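Local coordinates for protein Thf1 (Thermosynechococcus elongatus, PDB 5MJR), which associates with the FtsH protease complex involved in photosystem II repair in cyanobacteria and may take part in photosynthetic membrane biogenesis, at residues E49-I54 / C98-M103; P67-G72 / S149-V154; A112-Q117 / S136-S141; T174-A179 / K188-L193. All blocks are in the same frame, centred on the assembly; numbering follows the deposited sequence.

In the fold
Interaction 2, where the helices 67-80 and 150-162 cross, lies about 3 Å from the centre of this all-helical chain, and each of the other three contacts touches it. From interaction 1, Glu53 OE1 forms a salt bridge with Arg150 NH2 at 2.8 Å. From interaction 3, which is nested in the loop closed by interaction 2, Trp115 NE1 is 3.1 Å from Pro67 O, a probable hydrogen bond. From interaction 4, Leu193 CD2 packs 3.4 Å from Ala153 O. Interactions 1 and 4 lie on opposite sides of the chain's centre, with their own centres about 26 Å apart. A sulfate ion is held by Lys188 and Arg191 of segment 188-193.

Interaction 1. Residues E49-I54 / C98-M103; sequences ELLVEI and CVAEEM
Glu101 reaches from the end of helix 90-100 to the side of helix 41-58, where it meets Leu51 and Ile54. Its CB already lies 4.0 Å from Ile54 CG2. CG sits beside the backbone N, anti to the carbonyl carbon, and passes 3.7 Å from the same methyl. A bend at chi2 (-72°) then places CD 3.5 Å from Ile54 CG2, the two side chains crossing at a slant. At the tip the oxygens part ways: OE1 forms a salt bridge with Arg58, further along helix 41-58, whereas OE2 approaches Leu51 O to 2.6 Å and lies 3.5 Å from Leu51 CD2. Nearby, Leu51 CD2 looks onto Ala100 CB. Glu101 is the first residue to leave helical geometry, in the Schellman motif that ends the helix, where Met103 N bonds to Cys98 O and Glu102 N to Val99 O around the positive phi of Glu102. An alanine here would probably leave Arg58 without its Glu101 OE1 partner, Leu51 O without the close oxygen, and a gap beside Ile54 CG2. The salt bridge to Arg58 should favour the charged form of the acid, yet the short distance between OE2 and a backbone carbonyl oxygen, in buried surroundings, suggests that a proton is probably held on the OE2 side.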
loop_
_atom_site.group_PDB
_atom_site.type_symbol
_atom_site.label_atom_id
_atom_site.label_comp_id
_atom_site.label_asym_id
_atom_site.label_seq_id
_atom_site.Cartn_x
_atom_site.Cartn_y
_atom_site.Cartn_z
ATOM N N GLU A 49 9.027 9.268 6.604
ATOM C CA GLU A 49 8.906 7.911 7.119
ATOM C C GLU A 49 8.585 6.953 5.920
ATOM O O GLU A 49 9.170 5.857 5.872
ATOM C CB GLU A 49 7.819 7.824 8.185
ATOM C CG GLU A 49 8.206 8.276 9.575
ATOM C CD GLU A 49 7.162 7.970 10.665
ATOM O OE1 GLU A 49 6.299 7.088 10.443
ATOM O OE2 GLU A 49 7.276 8.650 11.727
ATOM N N LEU A 50 7.725 7.328 5.039
ATOM C CA LEU A 50 7.360 6.493 3.876
ATOM C C LEU A 50 8.591 6.320 2.961
ATOM O O LEU A 50 8.842 5.237 2.431
ATOM C CB LEU A 50 6.130 7.032 3.167
ATOM C CG LEU A 50 5.556 6.151 2.072
ATOM C CD1 LEU A 50 5.184 4.730 2.538
ATOM C CD2 LEU A 50 4.415 6.861 1.424
ATOM N N LEU A 51 9.312 7.455 2.736
ATOM C CA LEU A 51 10.508 7.365 1.860
ATOM C C LEU A 51 11.496 6.344 2.443
ATOM O O LEU A 51 12.092 5.560 1.680
ATOM C CB LEU A 51 11.203 8.771 1.757
ATOM C CG LEU A 51 10.518 9.770 0.855
ATOM C CD1 LEU A 51 11.206 11.126 1.065
ATOM C CD2 LEU A 51 10.670 9.423 -0.643
ATOM N N VAL A 52 11.738 6.388 3.741
ATOM C CA VAL A 52 12.638 5.452 4.373
ATOM C C VAL A 52 12.137 3.992 4.243
ATOM O O VAL A 52 12.896 3.085 3.913
ATOM C CB VAL A 52 12.897 5.816 5.853
ATOM C CG1 VAL A 52 13.646 4.739 6.602
ATOM C CG2 VAL A 52 13.644 7.196 5.925
ATOM N N GLU A 53 10.840 3.830 4.559
ATOM C CA GLU A 53 10.246 2.479 4.529
ATOM C C GLU A 53 10.387 1.854 3.159
ATOM O O GLU A 53 10.812 0.672 3.076
ATOM C CB GLU A 53 8.750 2.623 4.954
ATOM C CG GLU A 53 8.037 1.306 5.023
ATOM C CD GLU A 53 6.603 1.435 5.454
ATOM O OE1 GLU A 53 6.019 2.559 5.319
ATOM O OE2 GLU A 53 6.010 0.419 5.906
ATOM N N ILE A 54 10.102 2.557 2.093
ATOM C CA ILE A 54 10.187 2.012 0.756
ATOM C C ILE A 54 11.630 1.736 0.411
ATOM O O ILE A 54 11.968 0.751 -0.186
ATOM C CB ILE A 54 9.499 2.943 -0.265
ATOM C CG1 ILE A 54 7.993 3.050 0.020
ATOM C CG2 ILE A 54 9.810 2.498 -1.664
ATOM C CD1 ILE A 54 7.276 4.075 -0.766
ATOM N N CYS A 98 7.702 8.826 -5.744
ATOM C CA CYS A 98 7.997 7.628 -6.533
ATOM C C CYS A 98 9.309 7.725 -7.282
ATOM O O CYS A 98 10.139 6.790 -7.269
ATOM C CB CYS A 98 6.843 7.347 -7.504
ATOM S SG CYS A 98 5.346 6.785 -6.679
ATOM N N VAL A 99 9.547 8.881 -7.935
ATOM C CA VAL A 99 10.794 9.000 -8.686
ATOM C C VAL A 99 11.990 8.961 -7.757
ATOM O O VAL A 99 13.042 8.382 -8.131
ATOM C CB VAL A 99 10.804 10.174 -9.669
ATOM C CG1 VAL A 99 9.704 10.122 -10.666
ATOM C CG2 VAL A 99 10.814 11.462 -9.038
ATOM N N ALA A 100 11.871 9.510 -6.545
ATOM C CA ALA A 100 12.965 9.441 -5.578
ATOM C C ALA A 100 13.331 7.996 -5.182
ATOM O O ALA A 100 14.474 7.716 -4.796
ATOM C CB ALA A 100 12.606 10.226 -4.356
ATOM N N GLU A 101 12.338 7.127 -5.250
ATOM C CA GLU A 101 12.491 5.720 -4.921
ATOM C C GLU A 101 12.787 4.848 -6.177
ATOM O O GLU A 101 12.735 3.635 -6.056
ATOM C CB GLU A 101 11.187 5.211 -4.278
ATOM C CG GLU A 101 10.839 5.825 -2.999
ATOM C CD GLU A 101 11.695 5.427 -1.819
ATOM O OE1 GLU A 101 12.609 4.616 -1.853
ATOM O OE2 GLU A 101 11.336 6.020 -0.729
ATOM N N GLU A 102 13.155 5.496 -7.305
ATOM C CA GLU A 102 13.424 4.726 -8.503
ATOM C C GLU A 102 12.242 3.826 -8.874
ATOM O O GLU A 102 12.358 2.667 -9.302
ATOM C CB GLU A 102 14.727 3.946 -8.405
ATOM C CG GLU A 102 15.954 4.871 -8.051
ATOM C CD GLU A 102 17.280 4.171 -8.035
ATOM O OE1 GLU A 102 17.847 4.137 -9.089
ATOM O OE2 GLU A 102 17.693 3.622 -7.029
ATOM N N MET A 103 11.045 4.428 -8.722
ATOM C CA MET A 103 9.799 3.867 -9.203
ATOM C C MET A 103 9.085 4.843 -10.104
ATOM O O MET A 103 9.501 6.016 -10.270
ATOM C CB MET A 103 8.876 3.505 -8.024
ATOM C CG MET A 103 9.551 2.528 -7.037
ATOM S SD MET A 103 8.494 1.889 -5.748
ATOM C CE MET A 103 9.586 0.697 -4.989
#

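Interaction 2. Residues P67-G72 / S149-V154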
loop_
_atom_site.group_PDB
_atom_site.type_symbol
_atom_site.label_atom_id
_atom_site.label_comp_id
_atom_site.label_asym_id
_atom_site.label_seq_id
_atom_site.Cartn_x
_atom_site.Cartn_y
_atom_site.Cartn_z
ATOM N N PRO A 67 1.834 -5.608 -7.651
ATOM C CA PRO A 67 0.663 -4.718 -7.524
ATOM C C PRO A 67 0.084 -4.631 -6.148
ATOM O O PRO A 67 -0.616 -3.640 -5.869
ATOM C CB PRO A 67 -0.305 -5.235 -8.567
ATOM C CG PRO A 67 0.595 -5.894 -9.575
ATOM C CD PRO A 67 1.705 -6.552 -8.773
ATOM N N LEU A 68 0.332 -5.622 -5.290
ATOM C CA LEU A 68 -0.176 -5.557 -3.910
ATOM C C LEU A 68 0.594 -4.418 -3.166
ATOM O O LEU A 68 0.000 -3.673 -2.383
ATOM C CB LEU A 68 -0.051 -6.855 -3.200
ATOM C CG LEU A 68 -0.534 -6.958 -1.766
ATOM C CD1 LEU A 68 -2.025 -6.714 -1.705
ATOM C CD2 LEU A 68 -0.160 -8.282 -1.127
ATOM N N PHE A 69 1.919 -4.400 -3.349
ATOM C CA PHE A 69 2.697 -3.282 -2.802
ATOM C C PHE A 69 2.272 -1.936 -3.390
ATOM O O PHE A 69 2.128 -0.982 -2.610
ATOM C CB PHE A 69 4.174 -3.580 -3.090
ATOM C CG PHE A 69 5.130 -2.442 -2.720
ATOM C CD1 PHE A 69 5.509 -2.220 -1.478
ATOM C CD2 PHE A 69 5.545 -1.630 -3.732
ATOM C CE1 PHE A 69 6.385 -1.101 -1.201
ATOM C CE2 PHE A 69 6.428 -0.599 -3.542
ATOM C CZ PHE A 69 6.817 -0.371 -2.279
ATOM N N ALA A 70 2.058 -1.880 -4.681
ATOM C CA ALA A 70 1.594 -0.652 -5.281
ATOM C C ALA A 70 0.349 -0.135 -4.647
ATOM O O ALA A 70 0.192 1.056 -4.297
ATOM C CB ALA A 70 1.438 -0.752 -6.775
ATOM N N LEU A 71 -0.633 -1.030 -4.491
ATOM C CA LEU A 71 -1.890 -0.673 -3.887
ATOM C C LEU A 71 -1.684 -0.193 -2.452
ATOM O O LEU A 71 -2.314 0.777 -2.002
ATOM C CB LEU A 71 -2.925 -1.778 -3.980
ATOM C CG LEU A 71 -4.330 -1.487 -3.445
ATOM C CD1 LEU A 71 -4.966 -0.346 -4.123
ATOM C CD2 LEU A 71 -5.146 -2.768 -3.535
ATOM N N GLY A 72 -0.818 -0.867 -1.684
ATOM C CA GLY A 72 -0.566 -0.444 -0.369
ATOM C C GLY A 72 0.073 0.943 -0.247
ATOM O O GLY A 72 -0.327 1.748 0.588
ATOM N N SER A 149 5.861 -6.617 4.007
ATOM C CA SER A 149 5.749 -5.262 4.581
ATOM C C SER A 149 4.343 -5.066 5.102
ATOM O O SER A 149 3.356 -5.532 4.484
ATOM C CB SER A 149 6.042 -4.258 3.436
ATOM O OG SER A 149 5.785 -2.893 3.841
ATOM N N ARG A 150 4.203 -4.193 6.097
ATOM C CA ARG A 150 2.856 -3.714 6.458
ATOM C C ARG A 150 2.140 -3.100 5.306
ATOM O O ARG A 150 0.923 -3.055 5.262
ATOM C CB ARG A 150 2.976 -2.734 7.655
ATOM C CG ARG A 150 3.641 -1.467 7.334
ATOM C CD ARG A 150 2.629 -0.356 7.059
ATOM N NE ARG A 150 3.278 0.849 6.587
ATOM C CZ ARG A 150 2.675 2.029 6.452
ATOM N NH1 ARG A 150 1.364 2.173 6.742
ATOM N NH2 ARG A 150 3.354 3.015 5.891
ATOM N N LEU A 151 2.899 -2.549 4.321
ATOM C CA LEU A 151 2.239 -2.051 3.107
ATOM C C LEU A 151 1.461 -3.105 2.344
ATOM O O LEU A 151 0.465 -2.754 1.710
ATOM C CB LEU A 151 3.250 -1.282 2.231
ATOM C CG LEU A 151 3.839 0.010 2.781
ATOM C CD1 LEU A 151 5.096 0.390 2.062
ATOM C CD2 LEU A 151 2.782 1.058 2.727
ATOM N N HIS A 152 1.914 -4.351 2.407
ATOM C CA HIS A 152 1.123 -5.381 1.744
ATOM C C HIS A 152 -0.183 -5.657 2.510
ATOM O O HIS A 152 -1.201 -5.926 1.871
ATOM C CB HIS A 152 1.933 -6.668 1.782
ATOM C CG HIS A 152 3.152 -6.628 0.932
ATOM N ND1 HIS A 152 4.391 -6.817 1.488
ATOM C CD2 HIS A 152 3.294 -6.466 -0.407
ATOM C CE1 HIS A 152 5.255 -6.774 0.454
ATOM N NE2 HIS A 152 4.622 -6.533 -0.708
ATOM N N ALA A 153 -0.198 -5.481 3.833
ATOM C CA ALA A 153 -1.434 -5.524 4.625
ATOM C C ALA A 153 -2.417 -4.420 4.249
ATOM O O ALA A 153 -3.570 -4.619 4.060
ATOM C CB ALA A 153 -1.196 -5.526 6.123
ATOM N N VAL A 154 -1.884 -3.183 4.110
ATOM C CA VAL A 154 -2.673 -2.047 3.687
ATOM C C VAL A 154 -3.273 -2.327 2.322
ATOM O O VAL A 154 -4.444 -2.055 2.057
ATOM C CB VAL A 154 -1.894 -0.725 3.807
ATOM C CG1 VAL A 154 -2.728 0.429 3.247
ATOM C CG2 VAL A 154 -1.473 -0.473 5.266
#
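His152 and Phe69 meet where helix 67-80 crosses the start of helix 150-162, which opens with a capping box formed by Ser149 and His152. The two short axes are nearly perpendicular, at 80°, and come within 7.2 Å of each other. Within the box Ser149 OG accepts from Leu151 N, while Ser149 N donates to His152 ND1, in the plane of the imidazole and at 2.9 Å. That bond fixes the rotation of the ring and makes it likely that the proton sits on NE2, the nitrogen 3.8 Å from Phe69 CB. Leu68 meets the same histidine at about a right angle, its CD2 3.9 Å from His152 CB. Phe69 CG is anti to the backbone N (chi1 174°), and the ring leads off toward Leu151, whose CD1 is 3.8 Å from Phe69 CE1. Around the two rings, Phe63 packs edge-to-face with Phe69, and His144 meets the ring of His152. Further along helix 67-80, Gly72 lets the backbones approach, since a CB there would clash with Leu151 O; Leu151 CD2 lies against the Gly72 carbonyl. Gly72 CA points a C-H at Leu151 O, the carbon and oxygen 3.3 Å apart and the angle at hydrogen 152°.

Interaction 3. Residues A112-Q117 / S136-S141; sequences AASWQQ and SAPLNS
Trp115 lays one face of its indole on Pro138, whose CG stands 3.6 Å from the centroid of the five-membered ring and 13° off its normal, a CH-pi contact over the face. The two side chains slide past each other in opposite directions, which brings Pro138 CB to 3.7 Å from Trp115 CE2. Ser141 OG lies at the edge of the six-membered ring, near its plane and 3.1 Å from Trp115 CZ2, while Ala112 O lies in plane at another part of the rim. Trp115 NE1 probably donates to Pro67 O, a bond that would tie the indole to the start of helix 67-80, and the ring of Phe159 meets it with the planes at about 50°. The contact joins the C-terminal end region of helix 105-113 to a loop running between helices 123-131 and 150-162; a cis peptide bond before Pro138 bends this loop and is followed by a 3-10 turn. An alanine in place of Trp115 would probably leave Pro67 O without its indole partner and Pro138 CG facing a gap. Ser114 meets the same proline atom from another direction: its OG, placed between the backbone N and the carbonyl carbon (chi1 72°), packs 3.3 Å from Pro138 CG while donating to Asp111 O. Pro138 O sits 3.2 Å from Trp115 CH2 and accepts two bonds from one residue, from Ser141 N at 2.8 Å and from Ser141 OG, in the carbonyl plane, at 2.7 Å.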
loop_
_atom_site.group_PDB
_atom_site.type_symbol
_atom_site.label_atom_id
_atom_site.label_comp_id
_atom_site.label_asym_id
_atom_site.label_seq_id
_atom_site.Cartn_x
_atom_site.Cartn_y
_atom_site.Cartn_z
ATOM N N ALA A 112 -2.406 0.102 -8.832
ATOM C CA ALA A 112 -3.446 0.254 -7.762
ATOM C C ALA A 112 -4.838 0.170 -8.443
ATOM O O ALA A 112 -5.752 -0.469 -7.862
ATOM C CB ALA A 112 -3.197 1.543 -7.041
ATOM N N ALA A 113 -5.012 0.885 -9.520
ATOM C CA ALA A 113 -6.329 0.939 -10.184
ATOM C C ALA A 113 -6.751 -0.429 -10.719
ATOM O O ALA A 113 -7.935 -0.709 -10.917
ATOM C CB ALA A 113 -6.320 1.981 -11.299
ATOM N N SER A 114 -5.778 -1.278 -11.063
ATOM C CA SER A 114 -6.073 -2.614 -11.659
ATOM C C SER A 114 -6.894 -3.486 -10.717
ATOM O O SER A 114 -7.511 -4.451 -11.177
ATOM C CB SER A 114 -4.811 -3.332 -12.113
ATOM O OG SER A 114 -4.005 -3.812 -11.066
ATOM N N TRP A 115 -6.889 -3.192 -9.426
ATOM C CA TRP A 115 -7.708 -3.952 -8.481
ATOM C C TRP A 115 -9.195 -3.649 -8.594
ATOM O O TRP A 115 -10.019 -4.405 -8.038
ATOM C CB TRP A 115 -7.153 -3.713 -7.084
ATOM C CG TRP A 115 -5.801 -4.244 -6.816
ATOM C CD1 TRP A 115 -4.609 -3.582 -6.996
ATOM C CD2 TRP A 115 -5.448 -5.495 -6.281
ATOM N NE1 TRP A 115 -3.572 -4.338 -6.608
ATOM C CE2 TRP A 115 -4.030 -5.551 -6.154
ATOM C CE3 TRP A 115 -6.166 -6.618 -5.915
ATOM C CZ2 TRP A 115 -3.348 -6.639 -5.651
ATOM C CZ3 TRP A 115 -5.528 -7.707 -5.428
ATOM C CH2 TRP A 115 -4.118 -7.737 -5.331
ATOM N N GLN A 116 -9.534 -2.532 -9.236
ATOM C CA GLN A 116 -10.948 -2.159 -9.345
ATOM C C GLN A 116 -11.752 -3.129 -10.175
ATOM O O GLN A 116 -12.979 -3.165 -10.078
ATOM C CB GLN A 116 -11.088 -0.757 -9.852
ATOM C CG GLN A 116 -10.575 0.287 -8.846
ATOM C CD GLN A 116 -10.428 1.637 -9.360
ATOM O OE1 GLN A 116 -11.069 2.017 -10.299
ATOM N NE2 GLN A 116 -9.494 2.438 -8.723
ATOM N N GLN A 117 -11.071 -3.987 -10.962
ATOM C CA GLN A 117 -11.814 -4.974 -11.734
ATOM C C GLN A 117 -12.506 -5.968 -10.827
ATOM O O GLN A 117 -13.428 -6.617 -11.299
ATOM C CB GLN A 117 -10.928 -5.717 -12.660
ATOM C CG GLN A 117 -9.896 -6.557 -11.977
ATOM C CD GLN A 117 -8.926 -7.200 -12.879
ATOM O OE1 GLN A 117 -7.740 -6.692 -13.073
ATOM N NE2 GLN A 117 -9.387 -8.217 -13.494
ATOM N N SER A 136 -6.057 -14.561 -11.947
ATOM C CA SER A 136 -5.746 -13.394 -12.731
ATOM C C SER A 136 -4.854 -12.360 -12.006
ATOM O O SER A 136 -4.809 -12.398 -10.797
ATOM C CB SER A 136 -7.152 -12.719 -13.120
ATOM O OG SER A 136 -7.878 -12.117 -11.940
ATOM N N ALA A 137 -4.207 -11.494 -12.777
ATOM C CA ALA A 137 -3.484 -10.339 -12.201
ATOM C C ALA A 137 -4.488 -9.183 -12.078
ATOM O O ALA A 137 -5.274 -8.930 -12.976
ATOM C CB ALA A 137 -2.314 -9.927 -13.077
ATOM N N PRO A 138 -4.419 -8.455 -10.946
ATOM C CA PRO A 138 -3.406 -8.512 -9.878
ATOM C C PRO A 138 -3.723 -9.430 -8.690
ATOM O O PRO A 138 -2.918 -9.509 -7.768
ATOM C CB PRO A 138 -3.344 -7.069 -9.407
ATOM C CG PRO A 138 -4.785 -6.617 -9.547
ATOM C CD PRO A 138 -5.176 -7.212 -10.906
ATOM N N LEU A 139 -4.865 -10.152 -8.751
ATOM C CA LEU A 139 -5.189 -11.016 -7.613
ATOM C C LEU A 139 -4.066 -11.998 -7.266
ATOM O O LEU A 139 -3.856 -12.390 -6.133
ATOM C CB LEU A 139 -6.510 -11.762 -7.945
ATOM C CG LEU A 139 -7.001 -12.718 -6.877
ATOM C CD1 LEU A 139 -7.255 -12.115 -5.512
ATOM C CD2 LEU A 139 -8.206 -13.441 -7.389
ATOM N N ASN A 140 -3.350 -12.462 -8.332
ATOM C CA ASN A 140 -2.246 -13.341 -8.142
ATOM C C ASN A 140 -1.149 -12.873 -7.154
ATOM O O ASN A 140 -0.429 -13.666 -6.569
ATOM C CB ASN A 140 -1.549 -13.716 -9.455
ATOM C CG ASN A 140 -0.899 -12.521 -10.160
ATOM O OD1 ASN A 140 -1.354 -11.404 -10.119
ATOM N ND2 ASN A 140 0.228 -12.836 -10.858
ATOM N N SER A 141 -1.063 -11.530 -7.000
ATOM C CA SER A 141 -0.148 -10.942 -6.077
ATOM C C SER A 141 -0.471 -11.157 -4.604
ATOM O O SER A 141 0.337 -10.903 -3.749
ATOM C CB SER A 141 0.052 -9.431 -6.353
ATOM O OG SER A 141 -0.999 -8.646 -6.005
#

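Interaction 4. Residues T174-A179 / K188-L193. With SO4 (sulfate ion), chain B.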
loop_
_atom_site.group_PDB
_atom_site.type_symbol
_atom_site.label_atom_id
_atom_site.label_comp_id
_atom_site.label_asym_id
_atom_site.label_seq_id
_atom_site.Cartn_x
_atom_site.Cartn_y
_atom_site.Cartn_z
ATOM N N THR A 174 -13.185 -12.544 7.339
ATOM C CA THR A 174 -12.554 -12.555 6.001
ATOM C C THR A 174 -11.063 -13.009 6.067
ATOM O O THR A 174 -10.621 -13.837 5.248
ATOM C CB THR A 174 -12.701 -11.164 5.319
ATOM O OG1 THR A 174 -14.106 -10.930 5.110
ATOM C CG2 THR A 174 -11.894 -11.070 4.070
ATOM N N LEU A 175 -10.325 -12.371 6.976
ATOM C CA LEU A 175 -8.928 -12.692 7.142
ATOM C C LEU A 175 -8.735 -14.201 7.483
ATOM O O LEU A 175 -7.863 -14.866 6.981
ATOM C CB LEU A 175 -8.242 -11.775 8.119
ATOM C CG LEU A 175 -8.146 -10.317 7.659
ATOM C CD1 LEU A 175 -7.575 -9.452 8.756
ATOM C CD2 LEU A 175 -7.381 -10.103 6.341
ATOM N N ASP A 176 -9.580 -14.678 8.386
ATOM C CA ASP A 176 -9.545 -16.099 8.726
ATOM C C ASP A 176 -9.833 -17.035 7.551
ATOM O O ASP A 176 -9.224 -18.097 7.490
ATOM C CB ASP A 176 -10.465 -16.385 9.858
ATOM C CG ASP A 176 -9.948 -15.901 11.215
ATOM O OD1 ASP A 176 -8.690 -15.616 11.334
ATOM O OD2 ASP A 176 -10.790 -15.837 12.135
ATOM N N GLN A 177 -10.709 -16.649 6.656
ATOM C CA GLN A 177 -10.993 -17.453 5.467
ATOM C C GLN A 177 -9.756 -17.486 4.526
ATOM O O GLN A 177 -9.498 -18.414 3.812
ATOM C CB GLN A 177 -12.170 -16.871 4.700
ATOM C CG GLN A 177 -13.530 -17.026 5.346
ATOM C CD GLN A 177 -14.702 -16.644 4.489
ATOM O OE1 GLN A 177 -15.491 -15.716 4.808
ATOM N NE2 GLN A 177 -14.868 -17.401 3.407
ATOM N N LEU A 178 -9.047 -16.350 4.426
ATOM C CA LEU A 178 -7.888 -16.252 3.547
ATOM C C LEU A 178 -6.685 -17.036 4.106
ATOM O O LEU A 178 -5.854 -17.465 3.296
ATOM C CB LEU A 178 -7.502 -14.783 3.344
ATOM C CG LEU A 178 -8.412 -13.998 2.476
ATOM C CD1 LEU A 178 -8.101 -12.478 2.512
ATOM C CD2 LEU A 178 -8.344 -14.505 1.022
ATOM N N ALA A 179 -6.581 -17.186 5.398
ATOM C CA ALA A 179 -5.344 -17.684 6.024
ATOM C C ALA A 179 -4.944 -19.080 5.457
ATOM O O ALA A 179 -3.752 -19.245 5.153
ATOM C CB ALA A 179 -5.474 -17.704 7.551
ATOM N N LYS A 188 0.392 -11.480 10.855
ATOM C CA LYS A 188 1.011 -10.169 10.693
ATOM C C LYS A 188 0.124 -9.155 10.015
ATOM O O LYS A 188 0.077 -7.999 10.452
ATOM C CB LYS A 188 2.297 -10.334 9.834
ATOM C CG LYS A 188 3.328 -11.180 10.488
ATOM C CD LYS A 188 4.606 -11.157 9.630
ATOM C CE LYS A 188 5.632 -11.974 10.321
ATOM N NZ LYS A 188 6.915 -11.958 9.642
ATOM N N VAL A 189 -0.700 -9.574 9.055
ATOM C CA VAL A 189 -1.700 -8.705 8.484
ATOM C C VAL A 189 -2.658 -8.170 9.558
ATOM O O VAL A 189 -2.979 -6.973 9.580
ATOM C CB VAL A 189 -2.438 -9.356 7.330
ATOM C CG1 VAL A 189 -3.615 -8.551 6.843
ATOM C CG2 VAL A 189 -1.501 -9.646 6.157
ATOM N N LYS A 190 -3.184 -9.054 10.418
ATOM C CA LYS A 190 -4.110 -8.618 11.466
ATOM C C LYS A 190 -3.440 -7.539 12.305
ATOM O O LYS A 190 -4.052 -6.530 12.636
ATOM C CB LYS A 190 -4.536 -9.840 12.307
ATOM C CG LYS A 190 -5.532 -10.750 11.549
ATOM C CD LYS A 190 -5.838 -11.913 12.476
ATOM C CE LYS A 190 -6.745 -12.911 11.769
ATOM N NZ LYS A 190 -7.192 -13.929 12.672
ATOM N N ARG A 191 -2.243 -7.873 12.788
ATOM C CA ARG A 191 -1.475 -6.946 13.589
ATOM C C ARG A 191 -1.311 -5.594 12.921
ATOM O O ARG A 191 -1.550 -4.534 13.520
ATOM C CB ARG A 191 -0.106 -7.575 13.885
ATOM C CG ARG A 191 0.897 -6.611 14.518
ATOM C CD ARG A 191 2.358 -7.132 14.349
ATOM N NE ARG A 191 2.812 -6.938 12.979
ATOM C CZ ARG A 191 3.903 -7.465 12.439
ATOM N NH1 ARG A 191 4.687 -8.286 13.132
ATOM N NH2 ARG A 191 4.176 -7.222 11.138
ATOM N N ASP A 192 -0.880 -5.602 11.691
ATOM C CA ASP A 192 -0.571 -4.405 10.965
ATOM C C ASP A 192 -1.826 -3.605 10.608
ATOM O O ASP A 192 -1.766 -2.370 10.616
ATOM C CB ASP A 192 0.258 -4.728 9.710
ATOM C CG ASP A 192 1.669 -5.214 10.041
ATOM O OD1 ASP A 192 2.138 -4.948 11.180
ATOM O OD2 ASP A 192 2.320 -5.869 9.206
ATOM N N LEU A 193 -2.926 -4.256 10.349
ATOM C CA LEU A 193 -4.206 -3.561 10.059
ATOM C C LEU A 193 -4.822 -2.978 11.316
ATOM O O LEU A 193 -5.439 -1.966 11.200
ATOM C CB LEU A 193 -5.225 -4.442 9.283
ATOM C CG LEU A 193 -4.798 -4.695 7.797
ATOM C CD1 LEU A 193 -5.866 -5.627 7.218
ATOM C CD2 LEU A 193 -4.604 -3.400 7.059
HETATM S S SO4 B . 7.686 -8.410 10.434
HETATM O O1 SO4 B . 7.891 -9.506 9.425
HETATM O O2 SO4 B . 6.986 -9.004 11.619
HETATM O O3 SO4 B . 6.840 -7.374 9.758
HETATM O O4 SO4 B . 8.900 -7.795 10.930
#
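Leu175 packs against Val189 and Lys190 where helices 171-178 and 186-198 run nearly antiparallel, at 155°. The axes come no closer than 11.2 Å, a wide separation bridged by side chains. The tight part is small and apolar: Leu175 CD1 rests 3.7 Å from Lys190 CG, its other methyl CD2 stands 4.1 Å from Val189 CG1, and Leu193 touches CD1 more distantly. Lys190, extended beyond CG, slides past Leu175 in the opposite direction and carries its ammonium to the rim. There Lys190 NZ forms a salt bridge with Asp176 OD1 at 2.6 Å, meeting that oxygen on the syn side, 22° out of the carboxylate plane. Asp176 itself is exposed to solvent, so the charged pair closes the looser outer margin of the contact.

Farther out, residues 188-193, part of a predicted coiled coil, bind a sulfate ion, most likely a crystallisation component. Lys188 NZ donates to sulfate O1 at 2.6 Å, and Arg191 NH1 to sulfate O2 at 2.8 Å. The rotation of the guanidinium is fixed by Asp192, which it grips side-on through NE and NH2, the bond from Arg191 NH2 to Asp192 OD2 being 3.0 Å long. Helix 150-162 backs the apolar part through Leu156 against Leu175 and Tyr157 against Leu193, while helix 123-131 packs on Thr174, Gln177 and Leu178.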